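Local coordinates for beta-lactamase inhibitory protein BLIP-I (Streptomyces exfoliatus, PDB 3GMV), which inhibits beta-lactamases, probably by binding directly to the enzyme, as the related protein BLIP does, at residues Y112-P116 and A117-F121; M15-D18 and E19-I23. All coordinates share one frame; numbering follows the deposited sequence.

Contact 1. Residues Y112-P116 and A117-F121. With TAM (tris(hydroxyethyl)aminomethane), chain B.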
loop_
_atom_site.group_PDB
_atom_site.type_symbol
_atom_site.label_atom_id
_atom_site.label_comp_id
_atom_site.label_asym_id
_atom_site.label_seq_id
_atom_site.Cartn_x
_atom_site.Cartn_y
_atom_site.Cartn_z
ATOM N N TYR A 112 6.499 -9.322 -1.049
ATOM C CA TYR A 112 7.492 -10.349 -0.741
ATOM C C TYR A 112 8.572 -10.301 -1.830
ATOM O O TYR A 112 8.451 -10.952 -2.868
ATOM C CB TYR A 112 6.819 -11.725 -0.707
ATOM C CG TYR A 112 5.980 -11.984 0.528
ATOM C CD1 TYR A 112 6.587 -12.276 1.761
ATOM C CD2 TYR A 112 4.581 -11.968 0.467
ATOM C CE1 TYR A 112 5.835 -12.517 2.887
ATOM C CE2 TYR A 112 3.805 -12.215 1.607
ATOM C CZ TYR A 112 4.450 -12.489 2.812
ATOM O OH TYR A 112 3.687 -12.739 3.931
ATOM N N PRO A 113 9.612 -9.486 -1.623
ATOM C CA PRO A 113 10.597 -9.278 -2.679
ATOM C C PRO A 113 11.354 -10.545 -3.032
ATOM O O PRO A 113 11.929 -10.630 -4.104
ATOM C CB PRO A 113 11.545 -8.231 -2.097
ATOM C CG PRO A 113 10.817 -7.630 -0.943
ATOM C CD PRO A 113 9.924 -8.703 -0.415
ATOM N N ASN A 114 11.298 -11.541 -2.163
ATOM C CA ASN A 114 12.025 -12.777 -2.409
ATOM C C ASN A 114 11.090 -13.922 -2.771
ATOM O O ASN A 114 11.478 -15.093 -2.730
ATOM C CB ASN A 114 12.881 -13.095 -1.171
ATOM C CG ASN A 114 13.881 -11.985 -0.896
ATOM O OD1 ASN A 114 14.514 -11.477 -1.821
ATOM N ND2 ASN A 114 13.992 -11.565 0.370
ATOM N N TRP A 115 9.848 -13.578 -3.117
ATOM C CA TRP A 115 8.808 -14.577 -3.439
ATOM C C TRP A 115 9.352 -15.643 -4.376
ATOM O O TRP A 115 9.968 -15.295 -5.377
ATOM C CB TRP A 115 7.585 -13.905 -4.116
ATOM C CG TRP A 115 6.490 -14.921 -4.309
ATOM C CD1 TRP A 115 6.253 -15.683 -5.437
ATOM C CD2 TRP A 115 5.526 -15.334 -3.337
ATOM N NE1 TRP A 115 5.200 -16.537 -5.212
ATOM C CE2 TRP A 115 4.739 -16.351 -3.932
ATOM C CE3 TRP A 115 5.243 -14.944 -2.019
ATOM C CZ2 TRP A 115 3.691 -16.979 -3.257
ATOM C CZ3 TRP A 115 4.204 -15.572 -1.354
ATOM C CH2 TRP A 115 3.452 -16.588 -1.959
ATOM N N PRO A 116 9.073 -16.935 -4.090
ATOM C CA PRO A 116 8.172 -17.505 -3.089
ATOM C C PRO A 116 8.669 -17.583 -1.638
ATOM O O PRO A 116 7.909 -17.969 -0.761
ATOM C CB PRO A 116 7.919 -18.922 -3.636
ATOM C CG PRO A 116 9.166 -19.238 -4.352
ATOM C CD PRO A 116 9.646 -17.981 -4.960
ATOM N N ALA A 117 9.929 -17.239 -1.391
ATOM C CA ALA A 117 10.433 -17.062 -0.032
ATOM C C ALA A 117 9.721 -15.872 0.617
ATOM O O ALA A 117 9.354 -14.892 -0.052
ATOM C CB ALA A 117 11.948 -16.857 -0.065
ATOM N N LYS A 118 9.493 -15.960 1.920
ATOM C CA LYS A 118 8.651 -14.979 2.584
ATOM C C LYS A 118 9.472 -14.030 3.461
ATOM O O LYS A 118 8.930 -13.231 4.230
ATOM C CB LYS A 118 7.557 -15.671 3.384
ATOM C CG LYS A 118 6.368 -16.141 2.525
ATOM C CD LYS A 118 5.163 -16.439 3.398
ATOM C CE LYS A 118 3.857 -16.372 2.604
ATOM N NZ LYS A 118 3.548 -17.659 1.916
ATOM N N THR A 119 10.783 -14.116 3.311
ATOM C CA THR A 119 11.729 -13.271 4.039
ATOM C C THR A 119 11.711 -11.839 3.514
ATOM O O THR A 119 11.538 -11.623 2.313
ATOM C CB THR A 119 13.134 -13.823 3.812
ATOM O OG1 THR A 119 13.281 -14.104 2.414
ATOM C CG2 THR A 119 13.292 -15.121 4.562
ATOM N N GLY A 120 11.915 -10.856 4.386
ATOM C CA GLY A 120 11.964 -9.469 3.922
ATOM C C GLY A 120 10.591 -8.929 3.528
ATOM O O GLY A 120 10.479 -8.026 2.700
ATOM N N PHE A 121 9.549 -9.444 4.166
ATOM C CA PHE A 121 8.161 -8.981 3.928
ATOM C C PHE A 121 8.045 -7.497 4.226
ATOM O O PHE A 121 8.388 -7.065 5.335
ATOM C CB PHE A 121 7.218 -9.735 4.840
ATOM C CG PHE A 121 5.770 -9.317 4.722
ATOM C CD1 PHE A 121 5.138 -9.281 3.491
ATOM C CD2 PHE A 121 5.044 -9.027 5.853
ATOM C CE1 PHE A 121 3.780 -8.929 3.376
ATOM C CE2 PHE A 121 3.688 -8.671 5.749
ATOM C CZ PHE A 121 3.073 -8.632 4.503
HETATM C C TAM B . 11.703 -9.165 -7.716
HETATM C C1 TAM B . 12.046 -7.741 -7.333
HETATM C C2 TAM B . 12.829 -10.119 -7.323
HETATM C C3 TAM B . 11.452 -9.240 -9.208
HETATM C C4 TAM B . 12.067 -7.583 -5.822
HETATM C C5 TAM B . 13.494 -9.706 -6.013
HETATM C C6 TAM B . 10.808 -10.566 -9.597
HETATM N N TAM B . 10.481 -9.549 -7.024
HETATM O O4 TAM B . 12.344 -6.205 -5.515
HETATM O O5 TAM B . 14.888 -9.404 -6.233
HETATM O O6 TAM B . 10.755 -11.444 -8.467
HETATM O O HOH W 1 9.863 -12.240 0.227
#

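Contact 2. Residues M15-D18 and E19-I23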
loop_
_atom_site.group_PDB
_atom_site.type_symbol
_atom_site.label_atom_id
_atom_site.label_comp_id
_atom_site.label_asym_id
_atom_site.label_seq_id
_atom_site.Cartn_x
_atom_site.Cartn_y
_atom_site.Cartn_z
ATOM N N MET A 15 -0.631 -15.511 -6.618
ATOM C CA MET A 15 -1.593 -15.648 -7.716
ATOM C C MET A 15 -0.970 -15.360 -9.072
ATOM O O MET A 15 -0.040 -14.547 -9.205
ATOM C CB MET A 15 -2.825 -14.756 -7.555
ATOM C CG MET A 15 -3.750 -15.174 -6.448
ATOM S SD MET A 15 -5.187 -14.117 -6.429
ATOM C CE MET A 15 -6.314 -15.059 -5.347
ATOM N N THR A 16 -1.508 -15.996 -10.097
ATOM C CA THR A 16 -1.004 -15.722 -11.445
ATOM C C THR A 16 -1.487 -14.362 -11.976
ATOM O O THR A 16 -2.450 -13.768 -11.470
ATOM C CB THR A 16 -1.451 -16.783 -12.464
ATOM O OG1 THR A 16 -2.867 -16.706 -12.661
ATOM C CG2 THR A 16 -1.070 -18.205 -12.007
ATOM N N PHE A 17 -0.807 -13.882 -13.015
ATOM C CA PHE A 17 -1.256 -12.706 -13.734
ATOM C C PHE A 17 -2.735 -12.828 -14.129
ATOM O O PHE A 17 -3.513 -11.892 -13.945
ATOM C CB PHE A 17 -0.379 -12.523 -15.000
ATOM C CG PHE A 17 -0.739 -11.303 -15.820
ATOM C CD1 PHE A 17 -1.805 -11.346 -16.719
ATOM C CD2 PHE A 17 0.017 -10.134 -15.720
ATOM C CE1 PHE A 17 -2.157 -10.245 -17.468
ATOM C CE2 PHE A 17 -0.308 -9.013 -16.508
ATOM C CZ PHE A 17 -1.379 -9.072 -17.383
ATOM N N ASP A 18 -3.120 -13.961 -14.708
ATOM C CA ASP A 18 -4.495 -14.107 -15.180
ATOM C C ASP A 18 -5.475 -14.064 -14.010
ATOM O O ASP A 18 -6.562 -13.472 -14.119
ATOM C CB ASP A 18 -4.678 -15.405 -15.975
ATOM C CG ASP A 18 -4.045 -15.320 -17.363
ATOM O OD1 ASP A 18 -3.842 -14.173 -17.828
ATOM O OD2 ASP A 18 -3.740 -16.395 -17.938
ATOM N N GLU A 19 -5.090 -14.683 -12.884
ATOM C CA GLU A 19 -5.971 -14.693 -11.716
ATOM C C GLU A 19 -6.194 -13.271 -11.206
ATOM O O GLU A 19 -7.309 -12.871 -10.860
ATOM C CB GLU A 19 -5.397 -15.586 -10.595
ATOM C CG GLU A 19 -5.759 -17.050 -10.883
ATOM C CD GLU A 19 -5.003 -18.038 -10.014
ATOM O OE1 GLU A 19 -3.965 -17.684 -9.429
ATOM O OE2 GLU A 19 -5.489 -19.174 -9.892
ATOM N N VAL A 20 -5.112 -12.516 -11.118
ATOM C CA VAL A 20 -5.215 -11.155 -10.649
ATOM C C VAL A 20 -6.005 -10.267 -11.613
ATOM O O VAL A 20 -6.835 -9.469 -11.183
ATOM C CB VAL A 20 -3.791 -10.565 -10.413
ATOM C CG1 VAL A 20 -3.923 -9.087 -10.059
ATOM C CG2 VAL A 20 -3.108 -11.337 -9.270
ATOM N N TRP A 21 -5.729 -10.395 -12.916
ATOM C CA TRP A 21 -6.468 -9.656 -13.952
ATOM C C TRP A 21 -7.984 -9.930 -13.833
ATOM O O TRP A 21 -8.795 -8.990 -13.907
ATOM C CB TRP A 21 -5.940 -10.078 -15.332
ATOM C CG TRP A 21 -6.500 -9.319 -16.524
ATOM C CD1 TRP A 21 -7.467 -9.743 -17.365
ATOM C CD2 TRP A 21 -6.050 -8.059 -17.017
ATOM N NE1 TRP A 21 -7.674 -8.817 -18.358
ATOM C CE2 TRP A 21 -6.812 -7.767 -18.162
ATOM C CE3 TRP A 21 -5.073 -7.142 -16.595
ATOM C CZ2 TRP A 21 -6.647 -6.589 -18.890
ATOM C CZ3 TRP A 21 -4.901 -5.994 -17.300
ATOM C CH2 TRP A 21 -5.699 -5.707 -18.446
ATOM N N GLU A 22 -8.356 -11.190 -13.621
ATOM C CA GLU A 22 -9.762 -11.566 -13.514
ATOM C C GLU A 22 -10.388 -10.913 -12.274
ATOM O O GLU A 22 -11.457 -10.288 -12.350
ATOM C CB GLU A 22 -9.922 -13.098 -13.489
ATOM C CG GLU A 22 -11.352 -13.557 -13.080
ATOM C CD GLU A 22 -12.390 -13.360 -14.168
ATOM O OE1 GLU A 22 -12.016 -13.213 -15.342
ATOM O OE2 GLU A 22 -13.606 -13.381 -13.862
ATOM N N ILE A 23 -9.732 -11.045 -11.136
ATOM C CA ILE A 23 -10.284 -10.497 -9.893
ATOM C C ILE A 23 -10.373 -8.968 -9.971
ATOM O O ILE A 23 -11.359 -8.366 -9.550
ATOM C CB ILE A 23 -9.459 -10.925 -8.664
ATOM C CG1 ILE A 23 -9.671 -12.431 -8.401
ATOM C CG2 ILE A 23 -9.910 -10.125 -7.458
ATOM C CD1 ILE A 23 -8.593 -13.011 -7.469
#

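Contact 1. Residues Y112-P116 and A117-F121
Tyr-112 lays one face of its ring against Phe-121 in an offset stack, centroids 4.5 Å apart and planes 23° from parallel. The overlap is off-centre: Phe-121 CD1 sits 3.4 Å from Tyr-112 CZ, toward the rim of the tyrosine ring, and Tyr-112 OH in turn lies over a face of the phenylalanine. With its CG anti to the backbone N (chi1 178°), Phe-121 carries its ring over the face of Tyr-112. Lys-118 lays its aliphatic chain along the tyrosine, an off-centre CH-pi contact from CG, while its carbonyl O meets the ring edge in plane, 3.4 Å from Tyr-112 CE1. Phe-13 adds an edge-to-face contact to Tyr-112, and Trp-115 NE1 is hydrogen-bonded to Glu-62 OE1.

Across the loop, Asn-114 ND2 donates to Thr-119 O at 3.1 Å, coming from above the carbonyl plane, and weakly to Thr-119 OG1. One water bridges the loop: it accepts from Asn-114 N and donates to both Ala-117 O and Thr-119 O, tying three backbone atoms together. Pro-113 CD packs 3.2 Å from Gly-120 O, and Pro-113 also belongs to the pocket of the bound tris(hydroxyethyl)aminomethane. A type I turn from Tyr-112 to Trp-115 and a cis peptide before Pro-116 shape the loop that joins the antiparallel strands 105-111 and 122-128, a beta hairpin with a long, ten-residue connection.

Contact 2. Residues M15-D18 and E19-I23
Thr-16 and Glu-19 are brought together by their first torsions: chi1 of 67° sets Thr-16 OG1 between its own backbone N and carbonyl carbon, facing the helix start, and chi1 of -82° turns the extended Glu-19 chain back toward Thr-16. The result is a capping box at the N-terminus of helix 17-24. Thr-16, the N-cap, accepts from Glu-19 N through OG1 at 3.0 Å; in return, Thr-16 N donates to Glu-19 OE1 at 3.1 Å, in a nearly straight bond that reaches the oxygen on its anti side, tilted 26° from the carboxylate plane. Each bond joins a backbone N-H to the other residue's side chain, and the carboxylate lies where the helix dipole would probably stabilise its charge.

Behind the cap, Val-20 N donates to Thr-16 O and Trp-21 N to Phe-17 O, starting the regular helical ladder. Val-20 CG2 rests 3.8 Å from Met-15 CB, and the side chain also touches Phe-55 and Phe-57 of strand 52-57. The rings of Phe-17 and Trp-21 run nearly parallel but slid apart, touching at 4.2 Å between Phe-17 CZ and Trp-21 CE3; both also pack on Ile-40. Crossing Ile-23 at about a right angle, Met-15 brings its CE methyl to 3.7 Å from Ile-23 CD1.

Both contacts are local, formed by single continuous segments at the surface, and neither shares an element with the other: contact 1 is the loop joining strands 105-111 and 122-128, contact 2 the start of helix 17-24, which packs against strands 40-43 and 52-57. Their centres lie 19 Å apart and their nearest atoms about 6 Å, without touching. Contact 1 has no buried residue and no regular helix or strand; it combines a turn with a ring stack, an asparagine side chain and a bridging water. Contact 2 follows helical hydrogen bonding from its cap onward, and its single buried residue, Val-20, turns toward the sheet. Phe-13, just before contact 2, meets Tyr-112 and Trp-115 of contact 1.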